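Local structure of alkaline serine protease AL20 (Nesterenkonia abyssinica, 3CP7) at the interface of chains A and B. The protein hydrolyses peptide bonds as a secreted, thermostable, trypsin-like serine protease that works under alkaline conditions. Sequence-based numbering; all coordinates share one arbitrary frame. Chains: chain A/B, alkaline serine protease AL20.

The interface of chains A and B. Residues chain A 44, 48-51; chain B 44, 48-51, 83.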
loop_
_atom_site.group_PDB
_atom_site.type_symbol
_atom_site.label_atom_id
_atom_site.label_comp_id
_atom_site.label_asym_id
_atom_site.label_seq_id
_atom_site.Cartn_x
_atom_site.Cartn_y
_atom_site.Cartn_z
ATOM N N HIS A 44 -3.291 -10.657 -0.864
ATOM C CA HIS A 44 -3.167 -10.147 -2.226
ATOM C C HIS A 44 -2.516 -11.191 -3.121
ATOM O O HIS A 44 -1.564 -11.858 -2.705
ATOM C CB HIS A 44 -2.378 -8.831 -2.253
ATOM C CG HIS A 44 -2.440 -8.126 -3.571
ATOM N ND1 HIS A 44 -1.697 -8.524 -4.659
ATOM C CD2 HIS A 44 -3.184 -7.073 -3.985
ATOM C CE1 HIS A 44 -1.965 -7.733 -5.686
ATOM N NE2 HIS A 44 -2.873 -6.850 -5.306
ATOM N N GLY A 48 -0.016 -8.844 -11.008
ATOM C CA GLY A 48 -1.164 -8.809 -11.916
ATOM C C GLY A 48 -2.492 -9.254 -11.328
ATOM O O GLY A 48 -3.496 -9.324 -12.040
ATOM N N GLY A 49 -2.504 -9.551 -10.030
ATOM C CA GLY A 49 -3.708 -10.018 -9.353
ATOM C C GLY A 49 -4.425 -8.936 -8.571
ATOM O O GLY A 49 -4.200 -7.751 -8.791
ATOM N N GLN A 50 -5.299 -9.351 -7.659
ATOM C CA GLN A 50 -6.114 -8.419 -6.873
ATOM C C GLN A 50 -6.127 -8.788 -5.391
ATOM O O GLN A 50 -5.489 -9.755 -4.989
ATOM C CB GLN A 50 -7.535 -8.354 -7.425
ATOM C CG GLN A 50 -8.296 -9.677 -7.382
ATOM C CD GLN A 50 -9.635 -9.622 -8.115
ATOM O OE1 GLN A 50 -10.079 -8.558 -8.548
ATOM N NE2 GLN A 50 -10.286 -10.775 -8.242
ATOM N N PHE A 51 -6.844 -8.009 -4.583
ATOM C CA PHE A 51 -6.929 -8.291 -3.149
ATOM C C PHE A 51 -7.822 -9.492 -2.852
ATOM O O PHE A 51 -8.757 -9.791 -3.602
ATOM C CB PHE A 51 -7.423 -7.065 -2.366
ATOM C CG PHE A 51 -6.418 -5.956 -2.293
ATOM C CD1 PHE A 51 -6.316 -5.015 -3.318
ATOM C CD2 PHE A 51 -5.550 -5.871 -1.219
ATOM C CE1 PHE A 51 -5.377 -3.983 -3.260
ATOM C CE2 PHE A 51 -4.609 -4.849 -1.139
ATOM C CZ PHE A 51 -4.523 -3.895 -2.160
ATOM N N HIS B 44 -5.201 2.390 -9.550
ATOM C CA HIS B 44 -5.931 1.261 -8.967
ATOM C C HIS B 44 -7.437 1.459 -9.086
ATOM O O HIS B 44 -7.937 2.582 -8.970
ATOM C CB HIS B 44 -5.525 1.058 -7.503
ATOM C CG HIS B 44 -6.038 -0.213 -6.905
ATOM N ND1 HIS B 44 -7.316 -0.334 -6.405
ATOM C CD2 HIS B 44 -5.455 -1.425 -6.743
ATOM C CE1 HIS B 44 -7.494 -1.560 -5.945
ATOM N NE2 HIS B 44 -6.381 -2.242 -6.143
ATOM N N GLY B 48 -10.889 -3.218 -3.820
ATOM C CA GLY B 48 -10.157 -4.495 -3.803
ATOM C C GLY B 48 -9.692 -5.066 -5.134
ATOM O O GLY B 48 -9.244 -6.211 -5.201
ATOM N N GLY B 49 -9.780 -4.269 -6.194
ATOM C CA GLY B 49 -9.464 -4.744 -7.526
ATOM C C GLY B 49 -7.997 -4.828 -7.875
ATOM O O GLY B 49 -7.126 -4.952 -7.001
ATOM N N GLN B 50 -7.720 -4.766 -9.171
ATOM C CA GLN B 50 -6.356 -4.839 -9.639
ATOM C C GLN B 50 -5.768 -3.459 -9.890
ATOM O O GLN B 50 -6.484 -2.449 -10.005
ATOM C CB GLN B 50 -6.218 -5.757 -10.859
ATOM C CG GLN B 50 -7.200 -5.507 -11.981
ATOM C CD GLN B 50 -7.314 -6.692 -12.931
ATOM O OE1 GLN B 50 -8.397 -6.988 -13.430
ATOM N NE2 GLN B 50 -6.198 -7.377 -13.181
ATOM N N PHE B 51 -4.447 -3.432 -9.929
ATOM C CA PHE B 51 -3.716 -2.251 -10.303
ATOM C C PHE B 51 -3.857 -2.009 -11.796
ATOM O O PHE B 51 -4.112 -2.931 -12.583
ATOM C CB PHE B 51 -2.240 -2.406 -9.932
ATOM C CG PHE B 51 -1.976 -2.334 -8.455
ATOM C CD1 PHE B 51 -1.834 -3.494 -7.702
ATOM C CD2 PHE B 51 -1.868 -1.111 -7.818
ATOM C CE1 PHE B 51 -1.598 -3.430 -6.330
ATOM C CE2 PHE B 51 -1.631 -1.038 -6.445
ATOM C CZ PHE B 51 -1.499 -2.203 -5.703
ATOM N N ALA B 83 -7.656 1.773 -2.238
ATOM C CA ALA B 83 -7.604 0.413 -2.776
ATOM C C ALA B 83 -8.743 -0.470 -2.275
ATOM O O ALA B 83 -9.297 -1.280 -3.027
ATOM C CB ALA B 83 -6.273 -0.220 -2.412
HETATM O O HOH W 1 -2.708 -6.078 -10.175
HETATM O O HOH W 2 -10.802 -9.007 -5.216
#
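Two copies of the protease meet across a two-fold axis, loop against loop, with A:Gln50 and B:Gln50 paired as an antiparallel beta bridge; the patch helps to join the deposited dimer, although the structure alone does not show that it forms in solution. Backbone polar groups carry much of the contact, with the ring of A:Phe51 set against B:His44. The amide N of A:Phe51 donates to the carbonyl O of B:Gly48 at 3.1 Å, bent (146° at the hydrogen) and reaching the oxygen from above the carbonyl plane. On the exchanged side B:Phe51 N does not meet A:Gly48 O; a water joins it to A:Gly49 O instead, 2.6 Å from that O, so the halves differ in detail. A second water links A:Phe51 O to B:Gly48 O. Glycine suits positions 48 and 49 because, without side chains, the opposing backbones can come close, and both Gly48 residues have positive phi, a backbone shape glycine adopts with little strain. Each Gln50 has CG in the crowded position between backbone N and carbonyl carbon (chi1 62° in A:Gln50), and the chain then runs out extended, leaving CB to pack on the partner's glycines, 3.5 Å from B:Gly49 O for A:Gln50. A:Phe51, with CG anti to its carbonyl carbon (chi1 -71°), carries its ring across to chain B. One face rests on A:His44 CD2, 3.6 Å above the plane, while the rim points at B:His44, whose ring crosses it obliquely. B:Ala83, on helix 80-85, is small enough to let the ring tip in, its CB 4.0 Å from A:Phe51 CE1. That CE1 lies 3.5 Å from B:His44 NE2, which sits at the phenyl edge, in its plane.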